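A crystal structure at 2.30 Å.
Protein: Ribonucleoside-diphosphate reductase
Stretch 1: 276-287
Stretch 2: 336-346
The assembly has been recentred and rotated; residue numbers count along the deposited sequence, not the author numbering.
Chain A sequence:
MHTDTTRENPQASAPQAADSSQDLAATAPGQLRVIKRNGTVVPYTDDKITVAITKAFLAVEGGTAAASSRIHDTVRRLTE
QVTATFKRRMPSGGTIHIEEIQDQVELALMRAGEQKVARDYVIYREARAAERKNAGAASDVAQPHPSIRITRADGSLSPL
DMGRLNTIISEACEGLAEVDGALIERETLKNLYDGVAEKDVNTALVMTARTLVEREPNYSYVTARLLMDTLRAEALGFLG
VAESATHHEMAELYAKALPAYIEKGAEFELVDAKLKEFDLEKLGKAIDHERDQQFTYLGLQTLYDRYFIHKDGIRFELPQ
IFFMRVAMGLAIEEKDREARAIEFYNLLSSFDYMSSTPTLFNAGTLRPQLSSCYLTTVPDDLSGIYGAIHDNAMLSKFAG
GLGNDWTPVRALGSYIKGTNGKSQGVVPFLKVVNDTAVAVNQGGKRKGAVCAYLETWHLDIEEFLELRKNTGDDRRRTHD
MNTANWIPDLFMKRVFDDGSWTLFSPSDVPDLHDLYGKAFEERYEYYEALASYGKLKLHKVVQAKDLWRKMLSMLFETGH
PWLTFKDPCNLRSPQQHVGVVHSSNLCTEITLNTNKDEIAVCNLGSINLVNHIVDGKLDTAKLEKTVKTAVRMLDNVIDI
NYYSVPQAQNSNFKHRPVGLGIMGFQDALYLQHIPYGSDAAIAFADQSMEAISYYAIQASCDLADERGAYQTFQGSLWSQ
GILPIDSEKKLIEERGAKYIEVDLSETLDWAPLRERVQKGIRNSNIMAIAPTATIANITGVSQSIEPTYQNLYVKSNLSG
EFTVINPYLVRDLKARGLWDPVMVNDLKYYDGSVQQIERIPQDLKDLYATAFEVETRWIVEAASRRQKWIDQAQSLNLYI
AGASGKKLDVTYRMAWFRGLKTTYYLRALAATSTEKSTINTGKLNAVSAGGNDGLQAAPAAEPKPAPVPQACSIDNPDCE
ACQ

Stretch 1 276-287: KEFDLEKLGKAI
Stretch 2, residues 336-346: DREARAIEFYN

Two helical segments of one chain run side by side, their N-to-C directions only 23° apart (signed crossing angle -23°) and their axes 10.2 Å apart at closest approach. Stretch 1 leaves a 3-10 segment at Glu277, passes through extended Phe278 (phi/psi -83/161) and Asp279 (-87/91), and enters a helix at Leu280. Stretch 2 is helical from Arg337 through Asn346. The register pairs Phe278 CA with Glu338 CA at 6.7 Å, Ala286 CA with Ile342 CA at 6.7 Å, and Ile287 CA with Tyr345 CA at 8.3 Å.

The polar end is built around three carboxylates. Glu338, chi1 m and chi2 p, bends its chain so that OE2 accepts a hydrogen bond from Asp279 N at 2.7 Å, with an N-H...O angle of 148°. This satisfies the backbone amide of the N-cap residue. Asp279 in turn caps its own helix: with chi1 t, its OD1 accepts from Lys282 N at 3.0 Å, the short aspartate side chain reaching forward to an amide of the first turn, which has no acceptor one turn earlier within the helix.

Glu277, chi1 m and chi2 t, starts sideways but extends far enough for OE1 to form a salt bridge with Arg337 NH2 at 2.7 Å. Arg337 points toward stretch 1; its chi1 of -94° lies between wells, while chi2 and chi3 are t. This path carries its aliphatic portion across the face of Phe278, with Arg337 CD 4.0 Å from the centroid of the Phe278 ring atoms CG to CZ and 9° off the normal, a CH-pi contact. The guanidinium lies farther out, Arg337 CZ being 5.3 Å from the centroid of the Phe278 ring atoms CG to CZ, so any cation-pi attraction is weak at most. Arg337 NE is buried without a polar partner.

Phe278 (chi1 m, chi2 86°) also places CE2 4.0 Å from Ala341 CB, where the small methyl leaves room for the aromatic ring. Further along, Leu283, chi1 m and chi2 t, brings CD2 to 4.2 Å from Ala341 CB and 3.9 Å from Ile342 CG1. Ile342 shares the m,t conformation, and its CG1 also meets Ala286 CB at 3.7 Å; alanine's short side chain allows this close approach. Lys282, with chi1 and chi2 t and chi3 m, contributes its aliphatic chain, CD lying 4.0 Å from Glu338 CB.

Tyr345, chi1 t at 159° and chi2 80°, closes the contact: CE2 lies 3.5 Å from Ala286 O, and OH reaches Ile287 CA at 3.5 Å.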

ATOM      1  N   LYS A 276     -60.742 -23.303  25.611  1.00 69.71           N
ATOM      2  CA  LYS A 276     -61.625 -24.253  26.276  1.00 70.20           C
ATOM      3  C   LYS A 276     -62.951 -24.417  25.548  1.00 73.75           C
ATOM      4  O   LYS A 276     -63.666 -25.392  25.802  1.00 73.86           O
ATOM      5  CB  LYS A 276     -61.890 -23.816  27.715  1.00 71.96           C
ATOM      6  CG  LYS A 276     -60.688 -23.932  28.625  1.00 71.55           C
ATOM      7  CD  LYS A 276     -61.007 -23.418  30.015  1.00 73.77           C
ATOM      8  CE  LYS A 276     -59.823 -23.597  30.946  1.00 74.20           C
ATOM      9  NZ  LYS A 276     -60.066 -23.001  32.287  1.00 75.89           N
ATOM     10  N   GLU A 277     -63.301 -23.489  24.658  1.00 82.32           N
ATOM     11  CA  GLU A 277     -64.526 -23.610  23.876  1.00 86.17           C
ATOM     12  C   GLU A 277     -64.413 -24.641  22.759  1.00 81.98           C
ATOM     13  O   GLU A 277     -65.407 -24.891  22.069  1.00 83.46           O
ATOM     14  CB  GLU A 277     -64.907 -22.248  23.287  1.00 89.82           C
ATOM     15  CG  GLU A 277     -65.173 -21.167  24.333  1.00 93.55           C
ATOM     16  CD  GLU A 277     -65.373 -19.790  23.722  1.00 96.65           C
ATOM     17  OE1 GLU A 277     -65.160 -19.642  22.498  1.00 96.64           O
ATOM     18  OE2 GLU A 277     -65.737 -18.854  24.465  1.00 98.42           O
ATOM     19  N   PHE A 278     -63.236 -25.228  22.557  1.00 69.89           N
ATOM     20  CA  PHE A 278     -63.064 -26.282  21.573  1.00 66.58           C
ATOM     21  C   PHE A 278     -63.495 -27.623  22.155  1.00 67.27           C
ATOM     22  O   PHE A 278     -63.582 -27.805  23.372  1.00 68.77           O
ATOM     23  CB  PHE A 278     -61.607 -26.374  21.117  1.00 64.82           C
ATOM     24  CG  PHE A 278     -61.204 -25.322  20.124  1.00 63.20           C
ATOM     25  CD1 PHE A 278     -60.777 -24.074  20.549  1.00 61.67           C
ATOM     26  CD2 PHE A 278     -61.230 -25.588  18.764  1.00 62.97           C
ATOM     27  CE1 PHE A 278     -60.395 -23.107  19.637  1.00 59.94           C
ATOM     28  CE2 PHE A 278     -60.847 -24.624  17.847  1.00 61.32           C
ATOM     29  CZ  PHE A 278     -60.429 -23.383  18.284  1.00 60.21           C
ATOM     30  N   ASP A 279     -63.762 -28.573  21.261  1.00 63.56           N
ATOM     31  CA  ASP A 279     -64.078 -29.942  21.661  1.00 64.08           C
ATOM     32  C   ASP A 279     -62.754 -30.685  21.789  1.00 62.23           C
ATOM     33  O   ASP A 279     -62.247 -31.269  20.831  1.00 61.75           O
ATOM     34  CB  ASP A 279     -65.012 -30.602  20.655  1.00 65.81           C
ATOM     35  CG  ASP A 279     -65.544 -31.931  21.143  1.00 67.60           C
ATOM     36  OD1 ASP A 279     -64.755 -32.719  21.706  1.00 66.78           O
ATOM     37  OD2 ASP A 279     -66.754 -32.185  20.969  1.00 70.23           O
ATOM     38  N   LEU A 280     -62.190 -30.665  22.997  1.00 61.57           N
ATOM     39  CA  LEU A 280     -60.847 -31.197  23.193  1.00 60.71           C
ATOM     40  C   LEU A 280     -60.799 -32.708  23.005  1.00 64.80           C
ATOM     41  O   LEU A 280     -59.763 -33.243  22.592  1.00 65.60           O
ATOM     42  CB  LEU A 280     -60.333 -30.810  24.578  1.00 61.72           C
ATOM     43  CG  LEU A 280     -60.331 -29.301  24.851  1.00 64.08           C
ATOM     44  CD1 LEU A 280     -59.923 -29.005  26.286  1.00 63.97           C
ATOM     45  CD2 LEU A 280     -59.415 -28.570  23.873  1.00 61.02           C
ATOM     46  N   GLU A 281     -61.894 -33.416  23.298  1.00 65.54           N
ATOM     47  CA  GLU A 281     -61.915 -34.856  23.062  1.00 67.21           C
ATOM     48  C   GLU A 281     -61.734 -35.157  21.580  1.00 67.85           C
ATOM     49  O   GLU A 281     -60.944 -36.030  21.201  1.00 67.09           O
ATOM     50  CB  GLU A 281     -63.224 -35.455  23.585  1.00 69.63           C
ATOM     51  CG  GLU A 281     -63.215 -36.977  23.691  1.00 70.45           C
ATOM     52  CD  GLU A 281     -63.939 -37.658  22.545  1.00 72.86           C
ATOM     53  OE1 GLU A 281     -64.162 -37.010  21.503  1.00 72.73           O
ATOM     54  OE2 GLU A 281     -64.300 -38.844  22.691  1.00 74.80           O
ATOM     55  N   LYS A 282     -62.452 -34.426  20.726  1.00 75.83           N
ATOM     56  CA  LYS A 282     -62.325 -34.608  19.283  1.00 77.92           C
ATOM     57  C   LYS A 282     -60.942 -34.199  18.787  1.00 76.12           C
ATOM     58  O   LYS A 282     -60.359 -34.875  17.929  1.00 77.50           O
ATOM     59  CB  LYS A 282     -63.411 -33.803  18.578  1.00 80.31           C
ATOM     60  CG  LYS A 282     -63.602 -34.119  17.104  1.00 81.24           C
ATOM     61  CD  LYS A 282     -64.660 -33.203  16.482  1.00 82.63           C
ATOM     62  CE  LYS A 282     -66.021 -33.334  17.171  1.00 84.56           C
ATOM     63  NZ  LYS A 282     -67.018 -32.361  16.658  1.00 86.40           N
ATOM     64  N   LEU A 283     -60.400 -33.096  19.304  1.00 67.89           N
ATOM     65  CA  LEU A 283     -59.055 -32.687  18.912  1.00 67.40           C
ATOM     66  C   LEU A 283     -58.001 -33.628  19.473  1.00 67.99           C
ATOM     67  O   LEU A 283     -56.952 -33.828  18.848  1.00 66.58           O
ATOM     68  CB  LEU A 283     -58.772 -31.259  19.378  1.00 65.86           C
ATOM     69  CG  LEU A 283     -59.690 -30.160  18.842  1.00 67.34           C
ATOM     70  CD1 LEU A 283     -59.263 -28.811  19.393  1.00 65.05           C
ATOM     71  CD2 LEU A 283     -59.697 -30.139  17.318  1.00 68.98           C
ATOM     72  N   GLY A 284     -58.254 -34.208  20.649  1.00 73.23           N
ATOM     73  CA  GLY A 284     -57.306 -35.148  21.220  1.00 73.38           C
ATOM     74  C   GLY A 284     -57.124 -36.390  20.373  1.00 74.16           C
ATOM     75  O   GLY A 284     -56.055 -37.005  20.388  1.00 75.18           O
ATOM     76  N   LYS A 285     -58.159 -36.777  19.625  1.00 72.98           N
ATOM     77  CA  LYS A 285     -58.058 -37.937  18.748  1.00 72.44           C
ATOM     78  C   LYS A 285     -57.380 -37.600  17.426  1.00 69.67           C
ATOM     79  O   LYS A 285     -56.804 -38.488  16.788  1.00 70.50           O
ATOM     80  CB  LYS A 285     -59.446 -38.514  18.479  1.00 75.59           C
ATOM     81  CG  LYS A 285     -60.107 -39.134  19.695  1.00 77.90           C
ATOM     82  CD  LYS A 285     -61.524 -39.562  19.376  1.00 81.98           C
ATOM     83  CE  LYS A 285     -62.195 -40.204  20.576  1.00 84.07           C
ATOM     84  NZ  LYS A 285     -63.668 -40.275  20.393  1.00 86.62           N
ATOM     85  N   ALA A 286     -57.442 -36.337  16.998  1.00 61.37           N
ATOM     86  CA  ALA A 286     -56.836 -35.945  15.732  1.00 60.90           C
ATOM     87  C   ALA A 286     -55.316 -35.923  15.798  1.00 60.12           C
ATOM     88  O   ALA A 286     -54.662 -35.899  14.749  1.00 58.79           O
ATOM     89  CB  ALA A 286     -57.351 -34.568  15.308  1.00 60.79           C
ATOM     90  N   ILE A 287     -54.739 -35.934  17.001  1.00 61.26           N
ATOM     91  CA  ILE A 287     -53.292 -35.849  17.144  1.00 60.84           C
ATOM     92  C   ILE A 287     -52.651 -37.139  16.649  1.00 64.25           C
ATOM     93  O   ILE A 287     -53.093 -38.248  16.984  1.00 64.79           O
ATOM     94  CB  ILE A 287     -52.916 -35.553  18.605  1.00 62.24           C
ATOM     95  CG1 ILE A 287     -53.401 -34.149  18.994  1.00 61.16           C
ATOM     96  CG2 ILE A 287     -51.406 -35.670  18.808  1.00 61.69           C
ATOM     97  CD1 ILE A 287     -53.183 -33.792  20.454  1.00 59.94           C
ATOM     98  N   ASP A 336     -66.575 -23.743  11.838  1.00 79.37           N
ATOM     99  CA  ASP A 336     -66.308 -25.128  12.224  1.00 77.56           C
ATOM    100  C   ASP A 336     -64.956 -25.170  12.930  1.00 73.14           C
ATOM    101  O   ASP A 336     -63.940 -25.583  12.371  1.00 70.42           O
ATOM    102  CB  ASP A 336     -66.346 -26.044  11.005  1.00 80.27           C
ATOM    103  CG  ASP A 336     -67.671 -25.986  10.272  1.00 84.34           C
ATOM    104  OD1 ASP A 336     -68.588 -26.759  10.628  1.00 87.19           O
ATOM    105  OD2 ASP A 336     -67.794 -25.168   9.335  1.00 84.91           O
ATOM    106  N   ARG A 337     -64.961 -24.724  14.188  1.00 77.74           N
ATOM    107  CA  ARG A 337     -63.750 -24.659  15.003  1.00 75.40           C
ATOM    108  C   ARG A 337     -62.875 -25.900  14.867  1.00 71.64           C
ATOM    109  O   ARG A 337     -61.681 -25.806  14.567  1.00 67.61           O
ATOM    110  CB  ARG A 337     -64.138 -24.467  16.470  1.00 77.68           C
ATOM    111  CG  ARG A 337     -64.161 -23.031  16.952  1.00 77.76           C
ATOM    112  CD  ARG A 337     -64.495 -22.995  18.436  1.00 80.70           C
ATOM    113  NE  ARG A 337     -63.990 -21.795  19.103  1.00 81.07           N
ATOM    114  CZ  ARG A 337     -64.712 -20.707  19.358  1.00 83.34           C
ATOM    115  NH1 ARG A 337     -65.994 -20.644  19.008  1.00 87.72           N
ATOM    116  NH2 ARG A 337     -64.151 -19.679  19.976  1.00 80.96           N
ATOM    117  N   GLU A 338     -63.458 -27.077  15.103  1.00 69.61           N
ATOM    118  CA  GLU A 338     -62.664 -28.302  15.166  1.00 68.45           C
ATOM    119  C   GLU A 338     -62.170 -28.714  13.785  1.00 66.98           C
ATOM    120  O   GLU A 338     -60.989 -29.043  13.613  1.00 66.32           O
ATOM    121  CB  GLU A 338     -63.485 -29.424  15.804  1.00 69.38           C
ATOM    122  CG  GLU A 338     -63.692 -29.272  17.308  1.00 69.21           C
ATOM    123  CD  GLU A 338     -64.690 -28.186  17.670  1.00 70.19           C
ATOM    124  OE1 GLU A 338     -65.533 -27.837  16.816  1.00 71.29           O
ATOM    125  OE2 GLU A 338     -64.630 -27.683  18.814  1.00 69.66           O
ATOM    126  N   ALA A 339     -63.057 -28.707  12.788  1.00 63.47           N
ATOM    127  CA  ALA A 339     -62.665 -29.111  11.442  1.00 63.57           C
ATOM    128  C   ALA A 339     -61.512 -28.254  10.924  1.00 61.36           C
ATOM    129  O   ALA A 339     -60.537 -28.773  10.369  1.00 60.73           O
ATOM    130  CB  ALA A 339     -63.867 -29.026  10.503  1.00 66.16           C
ATOM    131  N   ARG A 340     -61.604 -26.935  11.096  1.00 60.32           N
ATOM    132  CA  ARG A 340     -60.528 -26.056  10.643  1.00 58.28           C
ATOM    133  C   ARG A 340     -59.281 -26.213  11.504  1.00 56.13           C
ATOM    134  O   ARG A 340     -58.158 -26.176  10.988  1.00 54.89           O
ATOM    135  CB  ARG A 340     -61.002 -24.602  10.638  1.00 57.95           C
ATOM    136  CG  ARG A 340     -62.156 -24.333   9.680  1.00 60.23           C
ATOM    137  CD  ARG A 340     -61.776 -24.650   8.239  1.00 60.78           C
ATOM    138  NE  ARG A 340     -62.872 -24.400   7.312  1.00 63.17           N
ATOM    139  CZ  ARG A 340     -62.807 -24.620   6.003  1.00 65.06           C
ATOM    140  NH1 ARG A 340     -61.690 -25.084   5.457  1.00 63.42           N
ATOM    141  NH2 ARG A 340     -63.861 -24.372   5.234  1.00 67.31           N
ATOM    142  N   ALA A 341     -59.451 -26.388  12.816  1.00 56.06           N
ATOM    143  CA  ALA A 341     -58.294 -26.603  13.680  1.00 54.15           C
ATOM    144  C   ALA A 341     -57.541 -27.864  13.279  1.00 54.46           C
ATOM    145  O   ALA A 341     -56.305 -27.880  13.263  1.00 52.97           O
ATOM    146  CB  ALA A 341     -58.733 -26.684  15.143  1.00 54.32           C
ATOM    147  N   ILE A 342     -58.269 -28.933  12.942  1.00 56.28           N
ATOM    148  CA  ILE A 342     -57.618 -30.158  12.491  1.00 56.84           C
ATOM    149  C   ILE A 342     -56.926 -29.930  11.152  1.00 56.65           C
ATOM    150  O   ILE A 342     -55.805 -30.402  10.930  1.00 56.08           O
ATOM    151  CB  ILE A 342     -58.642 -31.308  12.419  1.00 59.46           C
ATOM    152  CG1 ILE A 342     -59.127 -31.668  13.827  1.00 59.40           C
ATOM    153  CG2 ILE A 342     -58.042 -32.536  11.724  1.00 60.22           C
ATOM    154  CD1 ILE A 342     -60.308 -32.624  13.848  1.00 61.86           C
ATOM    155  N   GLU A 343     -57.580 -29.209  10.240  1.00 60.31           N
ATOM    156  CA  GLU A 343     -56.950 -28.886   8.963  1.00 65.01           C
ATOM    157  C   GLU A 343     -55.656 -28.101   9.172  1.00 62.76           C
ATOM    158  O   GLU A 343     -54.654 -28.352   8.491  1.00 61.84           O
ATOM    159  CB  GLU A 343     -57.925 -28.097   8.085  1.00 68.48           C
ATOM    160  CG  GLU A 343     -57.386 -27.720   6.704  1.00 70.93           C
ATOM    161  CD  GLU A 343     -58.305 -26.767   5.955  1.00 73.66           C
ATOM    162  OE1 GLU A 343     -59.395 -26.452   6.476  1.00 74.10           O
ATOM    163  OE2 GLU A 343     -57.934 -26.327   4.845  1.00 73.88           O
ATOM    164  N   PHE A 344     -55.651 -27.159  10.118  1.00 55.54           N
ATOM    165  CA  PHE A 344     -54.447 -26.367  10.355  1.00 54.92           C
ATOM    166  C   PHE A 344     -53.386 -27.182  11.084  1.00 54.53           C
ATOM    167  O   PHE A 344     -52.185 -27.014  10.836  1.00 53.53           O
ATOM    168  CB  PHE A 344     -54.780 -25.104  11.157  1.00 52.77           C
ATOM    169  CG  PHE A 344     -55.822 -24.220  10.519  1.00 53.65           C
ATOM    170  CD1 PHE A 344     -56.148 -24.347   9.177  1.00 53.91           C
ATOM    171  CD2 PHE A 344     -56.473 -23.254  11.272  1.00 53.55           C
ATOM    172  CE1 PHE A 344     -57.104 -23.533   8.603  1.00 54.89           C
ATOM    173  CE2 PHE A 344     -57.429 -22.438  10.701  1.00 53.71           C
ATOM    174  CZ  PHE A 344     -57.743 -22.577   9.366  1.00 55.99           C
ATOM    175  N   TYR A 345     -53.805 -28.058  11.999  1.00 54.58           N
ATOM    176  CA  TYR A 345     -52.843 -28.885  12.718  1.00 55.05           C
ATOM    177  C   TYR A 345     -52.142 -29.855  11.776  1.00 55.57           C
ATOM    178  O   TYR A 345     -50.926 -30.053  11.870  1.00 52.32           O
ATOM    179  CB  TYR A 345     -53.536 -29.647  13.846  1.00 53.77           C
ATOM    180  CG  TYR A 345     -52.759 -30.861  14.301  1.00 55.19           C
ATOM    181  CD1 TYR A 345     -51.686 -30.737  15.175  1.00 53.73           C
ATOM    182  CD2 TYR A 345     -53.090 -32.130  13.845  1.00 55.54           C
ATOM    183  CE1 TYR A 345     -50.969 -31.844  15.585  1.00 55.14           C
ATOM    184  CE2 TYR A 345     -52.384 -33.241  14.247  1.00 57.15           C
ATOM    185  CZ  TYR A 345     -51.325 -33.096  15.117  1.00 56.52           C
ATOM    186  OH  TYR A 345     -50.624 -34.212  15.515  1.00 55.76           O
ATOM    187  N   ASN A 346     -52.896 -30.476  10.865  1.00 61.08           N
ATOM    188  CA  ASN A 346     -52.294 -31.419   9.930  1.00 60.29           C
ATOM    189  C   ASN A 346     -51.281 -30.727   9.028  1.00 60.99           C
ATOM    190  O   ASN A 346     -50.228 -31.294   8.717  1.00 59.64           O
ATOM    191  CB  ASN A 346     -53.380 -32.092   9.095  1.00 61.62           C
ATOM    192  CG  ASN A 346     -54.178 -33.106   9.889  1.00 64.42           C
ATOM    193  OD1 ASN A 346     -53.673 -33.704  10.841  1.00 63.79           O
ATOM    194  ND2 ASN A 346     -55.432 -33.308   9.500  1.00 63.42           N
TER